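Local coordinates for hypothetical protein (Staphylococcus aureus subsp. aureus, PDB 1QYI) that is of unknown function but belongs to the haloacid dehalogenase (HAD) superfamily and is probably a hydrolase, perhaps a phosphatase, at residues K2-D7 against F232-A237; F6-V11 against T238-T243. All coordinates share one frame; numbering follows the deposited sequence.

Interaction 1. Residues K2-D7 against F232-A237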
loop_
_atom_site.group_PDB
_atom_site.type_symbol
_atom_site.label_atom_id
_atom_site.label_comp_id
_atom_site.label_asym_id
_atom_site.label_seq_id
_atom_site.Cartn_x
_atom_site.Cartn_y
_atom_site.Cartn_z
ATOM N N LYS A 2 20.735 6.582 23.083
ATOM C CA LYS A 2 20.959 5.971 21.772
ATOM C C LYS A 2 19.663 5.371 21.270
ATOM O O LYS A 2 19.038 4.559 21.953
ATOM C CB LYS A 2 22.026 4.876 21.837
ATOM C CG LYS A 2 23.447 5.382 21.951
ATOM C CD LYS A 2 24.435 4.240 21.789
ATOM C CE LYS A 2 25.859 4.670 22.111
ATOM N NZ LYS A 2 26.357 5.735 21.207
ATOM N N LYS A 3 19.263 5.774 20.072
ATOM C CA LYS A 3 18.028 5.285 19.491
ATOM C C LYS A 3 18.222 4.656 18.119
ATOM O O LYS A 3 19.160 4.972 17.390
ATOM C CB LYS A 3 17.009 6.424 19.401
ATOM C CG LYS A 3 16.039 6.482 20.576
ATOM C CD LYS A 3 15.047 7.631 20.439
ATOM C CE LYS A 3 13.809 7.415 21.301
ATOM N NZ LYS A 3 12.988 6.275 20.796
ATOM N N ILE A 4 17.327 3.740 17.779
ATOM C CA ILE A 4 17.377 3.072 16.495
ATOM C C ILE A 4 15.970 3.095 15.920
ATOM O O ILE A 4 15.077 2.439 16.431
ATOM C CB ILE A 4 17.890 1.632 16.638
ATOM C CG1 ILE A 4 17.677 0.886 15.320
ATOM C CG2 ILE A 4 17.188 0.968 17.787
ATOM C CD1 ILE A 4 18.444 -0.419 15.244
ATOM N N LEU A 5 15.794 3.870 14.855
ATOM C CA LEU A 5 14.501 4.008 14.228
ATOM C C LEU A 5 14.325 3.031 13.075
ATOM O O LEU A 5 15.141 2.983 12.143
ATOM C CB LEU A 5 14.310 5.445 13.750
ATOM C CG LEU A 5 14.760 6.525 14.737
ATOM C CD1 LEU A 5 14.494 7.888 14.138
ATOM C CD2 LEU A 5 14.038 6.371 16.073
ATOM N N PHE A 6 13.235 2.262 13.153
ATOM C CA PHE A 6 12.881 1.241 12.166
ATOM C C PHE A 6 11.768 1.647 11.213
ATOM O O PHE A 6 10.889 2.446 11.544
ATOM C CB PHE A 6 12.427 -0.029 12.886
ATOM C CG PHE A 6 13.548 -0.837 13.476
ATOM C CD1 PHE A 6 14.308 -1.683 12.666
ATOM C CD2 PHE A 6 13.832 -0.771 14.843
ATOM C CE1 PHE A 6 15.326 -2.456 13.200
ATOM C CE2 PHE A 6 14.848 -1.537 15.392
ATOM C CZ PHE A 6 15.601 -2.387 14.566
ATOM N N ASP A 7 11.814 1.077 10.016
ATOM C CA ASP A 7 10.777 1.297 9.014
ATOM C C ASP A 7 10.029 -0.031 9.024
ATOM O O ASP A 7 10.588 -1.037 9.452
ATOM C CB ASP A 7 11.391 1.564 7.642
ATOM C CG ASP A 7 10.344 1.737 6.559
ATOM O OD1 ASP A 7 9.230 2.211 6.861
ATOM O OD2 ASP A 7 10.637 1.406 5.393
ATOM N N PHE A 232 19.541 0.285 24.030
ATOM C CA PHE A 232 18.940 0.943 22.874
ATOM C C PHE A 232 17.456 1.219 23.007
ATOM O O PHE A 232 16.698 0.386 23.496
ATOM C CB PHE A 232 19.180 0.127 21.599
ATOM C CG PHE A 232 20.482 0.435 20.929
ATOM C CD1 PHE A 232 20.725 1.709 20.422
ATOM C CD2 PHE A 232 21.480 -0.535 20.835
ATOM C CE1 PHE A 232 21.942 2.018 19.833
ATOM C CE2 PHE A 232 22.705 -0.235 20.248
ATOM C CZ PHE A 232 22.936 1.045 19.746
ATOM N N GLU A 233 17.057 2.409 22.575
ATOM C CA GLU A 233 15.659 2.809 22.598
ATOM C C GLU A 233 15.154 2.583 21.170
ATOM O O GLU A 233 15.782 3.032 20.209
ATOM C CB GLU A 233 15.540 4.288 22.972
ATOM C CG GLU A 233 14.288 4.636 23.767
ATOM C CD GLU A 233 14.309 4.031 25.161
ATOM O OE1 GLU A 233 15.237 4.367 25.941
ATOM O OE2 GLU A 233 13.398 3.226 25.478
ATOM N N LEU A 234 14.031 1.888 21.024
ATOM C CA LEU A 234 13.490 1.602 19.696
ATOM C C LEU A 234 12.425 2.599 19.215
ATOM O O LEU A 234 11.738 3.225 20.019
ATOM C CB LEU A 234 12.924 0.179 19.673
ATOM C CG LEU A 234 13.836 -0.920 20.236
ATOM C CD1 LEU A 234 13.214 -2.281 19.970
ATOM C CD2 LEU A 234 15.209 -0.840 19.592
ATOM N N GLY A 235 12.311 2.742 17.895
ATOM C CA GLY A 235 11.339 3.655 17.313
ATOM C C GLY A 235 10.839 3.223 15.939
ATOM O O GLY A 235 11.524 2.474 15.238
ATOM N N ILE A 236 9.647 3.686 15.552
ATOM C CA ILE A 236 9.059 3.343 14.248
ATOM C C ILE A 236 8.560 4.541 13.418
ATOM O O ILE A 236 7.823 5.386 13.922
ATOM C CB ILE A 236 7.846 2.368 14.399
ATOM C CG1 ILE A 236 8.311 1.024 14.949
ATOM C CG2 ILE A 236 7.210 2.101 13.037
ATOM C CD1 ILE A 236 9.243 0.287 14.019
ATOM N N ALA A 237 8.969 4.588 12.151
ATOM C CA ALA A 237 8.543 5.617 11.193
ATOM C C ALA A 237 8.143 4.884 9.906
ATOM O O ALA A 237 9.000 4.321 9.219
ATOM C CB ALA A 237 9.681 6.608 10.901
#

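Interaction 2. Residues F6-V11 against T238-T243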
loop_
_atom_site.group_PDB
_atom_site.type_symbol
_atom_site.label_atom_id
_atom_site.label_comp_id
_atom_site.label_asym_id
_atom_site.label_seq_id
_atom_site.Cartn_x
_atom_site.Cartn_y
_atom_site.Cartn_z
ATOM N N PHE A 6 13.235 2.262 13.153
ATOM C CA PHE A 6 12.881 1.241 12.166
ATOM C C PHE A 6 11.768 1.647 11.213
ATOM O O PHE A 6 10.889 2.446 11.544
ATOM C CB PHE A 6 12.427 -0.029 12.886
ATOM C CG PHE A 6 13.548 -0.837 13.476
ATOM C CD1 PHE A 6 14.308 -1.683 12.666
ATOM C CD2 PHE A 6 13.832 -0.771 14.843
ATOM C CE1 PHE A 6 15.326 -2.456 13.200
ATOM C CE2 PHE A 6 14.848 -1.537 15.392
ATOM C CZ PHE A 6 15.601 -2.387 14.566
ATOM N N ASP A 7 11.814 1.077 10.016
ATOM C CA ASP A 7 10.777 1.297 9.014
ATOM C C ASP A 7 10.029 -0.031 9.024
ATOM O O ASP A 7 10.588 -1.037 9.452
ATOM C CB ASP A 7 11.391 1.564 7.642
ATOM C CG ASP A 7 10.344 1.737 6.559
ATOM O OD1 ASP A 7 9.230 2.211 6.861
ATOM O OD2 ASP A 7 10.637 1.406 5.393
ATOM N N VAL A 8 8.780 -0.047 8.573
ATOM C CA VAL A 8 8.012 -1.283 8.604
ATOM C C VAL A 8 8.091 -2.096 7.319
ATOM O O VAL A 8 8.669 -3.185 7.318
ATOM C CB VAL A 8 6.545 -1.010 8.958
ATOM C CG1 VAL A 8 5.826 -2.319 9.182
ATOM C CG2 VAL A 8 6.469 -0.149 10.222
ATOM N N ASP A 9 7.527 -1.590 6.229
ATOM C CA ASP A 9 7.598 -2.343 4.993
ATOM C C ASP A 9 9.021 -2.341 4.491
ATOM O O ASP A 9 9.709 -1.317 4.547
ATOM C CB ASP A 9 6.669 -1.777 3.912
ATOM C CG ASP A 9 5.196 -1.995 4.229
ATOM O OD1 ASP A 9 4.853 -3.024 4.858
ATOM O OD2 ASP A 9 4.377 -1.137 3.831
ATOM N N GLY A 10 9.450 -3.507 4.009
ATOM C CA GLY A 10 10.793 -3.672 3.495
ATOM C C GLY A 10 11.765 -4.053 4.594
ATOM O O GLY A 10 12.938 -4.291 4.317
ATOM N N VAL A 11 11.272 -4.116 5.833
ATOM C CA VAL A 11 12.098 -4.450 6.994
ATOM C C VAL A 11 11.528 -5.613 7.804
ATOM O O VAL A 11 12.152 -6.666 7.939
ATOM C CB VAL A 11 12.231 -3.241 7.958
ATOM C CG1 VAL A 11 12.980 -3.659 9.212
ATOM C CG2 VAL A 11 12.941 -2.093 7.272
ATOM N N THR A 238 6.852 4.873 9.582
ATOM C CA THR A 238 6.386 4.191 8.370
ATOM C C THR A 238 5.401 5.032 7.560
ATOM O O THR A 238 4.888 6.044 8.041
ATOM C CB THR A 238 5.690 2.848 8.706
ATOM O OG1 THR A 238 5.258 2.220 7.493
ATOM C CG2 THR A 238 4.489 3.078 9.610
ATOM N N GLY A 239 5.150 4.599 6.326
ATOM C CA GLY A 239 4.214 5.291 5.458
ATOM C C GLY A 239 2.816 4.732 5.651
ATOM O O GLY A 239 1.845 5.236 5.089
ATOM N N ARG A 240 2.724 3.668 6.444
ATOM C CA ARG A 240 1.455 3.023 6.748
ATOM C C ARG A 240 0.655 3.851 7.753
ATOM O O ARG A 240 1.233 4.514 8.619
ATOM C CB ARG A 240 1.698 1.646 7.374
ATOM C CG ARG A 240 2.388 0.625 6.493
ATOM C CD ARG A 240 2.441 -0.711 7.215
ATOM N NE ARG A 240 2.722 -1.822 6.314
ATOM C CZ ARG A 240 2.127 -3.006 6.389
ATOM N NH1 ARG A 240 1.211 -3.247 7.324
ATOM N NH2 ARG A 240 2.450 -3.952 5.521
ATOM N N PRO A 241 -0.682 3.847 7.638
ATOM C CA PRO A 241 -1.459 4.621 8.610
ATOM C C PRO A 241 -1.414 3.920 9.977
ATOM O O PRO A 241 -0.870 2.811 10.112
ATOM C CB PRO A 241 -2.864 4.654 7.996
ATOM C CG PRO A 241 -2.915 3.398 7.167
ATOM C CD PRO A 241 -1.537 3.399 6.522
ATOM N N TYR A 242 -1.998 4.561 10.981
ATOM C CA TYR A 242 -2.008 4.034 12.344
ATOM C C TYR A 242 -2.397 2.579 12.517
ATOM O O TYR A 242 -1.646 1.797 13.086
ATOM C CB TYR A 242 -2.929 4.865 13.237
ATOM C CG TYR A 242 -2.977 4.347 14.657
ATOM C CD1 TYR A 242 -1.842 4.418 15.482
ATOM C CD2 TYR A 242 -4.142 3.789 15.182
ATOM C CE1 TYR A 242 -1.869 3.951 16.795
ATOM C CE2 TYR A 242 -4.185 3.317 16.492
ATOM C CZ TYR A 242 -3.044 3.403 17.295
ATOM O OH TYR A 242 -3.090 2.957 18.599
ATOM N N THR A 243 -3.586 2.226 12.051
ATOM C CA THR A 243 -4.078 0.873 12.207
ATOM C C THR A 243 -3.260 -0.180 11.467
ATOM O O THR A 243 -3.016 -1.268 11.993
ATOM C CB THR A 243 -5.521 0.774 11.731
ATOM O OG1 THR A 243 -5.550 0.849 10.294
ATOM C CG2 THR A 243 -6.335 1.926 12.314
#

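Interaction 1. Residues K2-D7 against F232-A237
Lys3 to Phe6 and Glu233 to Ile236 run side by side in the same direction within the parallel, Rossmann-like sheet of a HAD fold, their axes 4.4 Å apart at the closest and turned by 28°. Five N-H to O=C bonds pass to and fro: Lys2 O takes Glu233 N, Glu233 O takes Ile4 N, Ile4 O takes Gly235 N, Gly235 O takes Phe6 N and Phe6 O takes Ala237 N. The shortest, Phe6 N to Gly235 O at 2.7 Å, is almost straight; Gly235 N to Ile4 O is the most bent, at 136°.

Lys2 crosses the Phe232 ring obliquely, CB 3.5 Å from Phe232 CE1. With CG anti to the carbonyl carbon (chi1 -75°), the extended chain brings CD to the ring too, and NZ bonds Asp316 O.

Ile4, Phe6, Leu234 and Ile236 share one face, where Leu224 of helix 217-229 packs on Phe6 and Leu234. Ile4 CG2 and Leu234 CD2 are modelled 3.2 Å apart, closer than methyls normally pack, a doubtful spacing. Ile236 CD1 comes 3.4 Å from Phe6 CB.

On the other face Lys3 slants across Glu233 and forms a cation-pi pair with Phe262. Leu5 is paired with Gly235; a side chain there would collide with Leu5 CD2, which lies 4.0 Å from Gly235 CA.

Interaction 2. Residues F6-V11 against T238-T243
Asp9 and Arg240 meet in a salt bridge, the arginine buried and the aspartate partly exposed, with the guanidinium arriving side-on and gripping the carboxylate with two nitrogens. Arg240 NH2 donates to the syn lone pair of Asp9 OD1 at 2.7 Å, and Arg240 NE donates to Asp9 OD2 at 3.1 Å in a straighter bond, 164° at the hydrogen. A second, weak bond runs from Arg240 NE to Asp9 OD1. The two planes stand 63° apart, so the fork is twisted, not flat. Arg240 reaches across with its chain extended from CG to NE, and Val8 CG1 lies over one face of the guanidinium. Arg240 NH1 is taken by Glu244 O, and NH2 has a long, weak ion pair with Glu211 as well.

Thr238 makes the second polar link, within its own segment. Its OG1, anti to the backbone N (chi1 -180°), accepts Arg240 N at 3.1 Å and closes an ST turn, which settles the backbone from which the arginine starts. Against this turn Val8 CG2 packs 3.4 Å from Thr238 CB. In the facing loop Val11 N donates to Val8 O, and Gly10 O is bonded by Thr343 OG1.

Asp7, Val8 and Asp9 match the DxD signature of HAD motif I, and Thr238, after strand 233-237, probably corresponds to the Thr/Ser of motif II. Asp7 OD1 has a long, weak ion pair with Lys284 NZ. Asp7 OD2 lies 3.0 Å from Asp9 O, two acceptors without a hydrogen bond, and close to carboxylates of Asp323 and Asp327, a clustering consistent with the magnesium-binding corner of relatives. Around the contact, Thr238 and Arg240 bond through their backbones to Ala264 and Ala266, Val8 touches Phe249 of helix 242-252, and Arg240 touches Tyr185 of helix 172-195.

In the fold
Both contacts join the same two chain regions, strand 3-6 with its following loop and strand 233-237 with its own, and they share Phe6 and Asp7. Interaction 1 is the sheet itself: buried backbone pairing with mostly apolar side chains on its faces. Interaction 2, about 12 Å away between centres, begins where the strands end, and there charge and hydroxyl chemistry replaces the regular ladder. It too is largely buried, though smaller. Packing of Ile236 CG2 on Val8 CG2 at 3.7 Å ties the two together. The pair exemplifies a general feature of such folds: strand pairing sets the frame, and loops at the C-terminal strand ends carry the putative active-site residues.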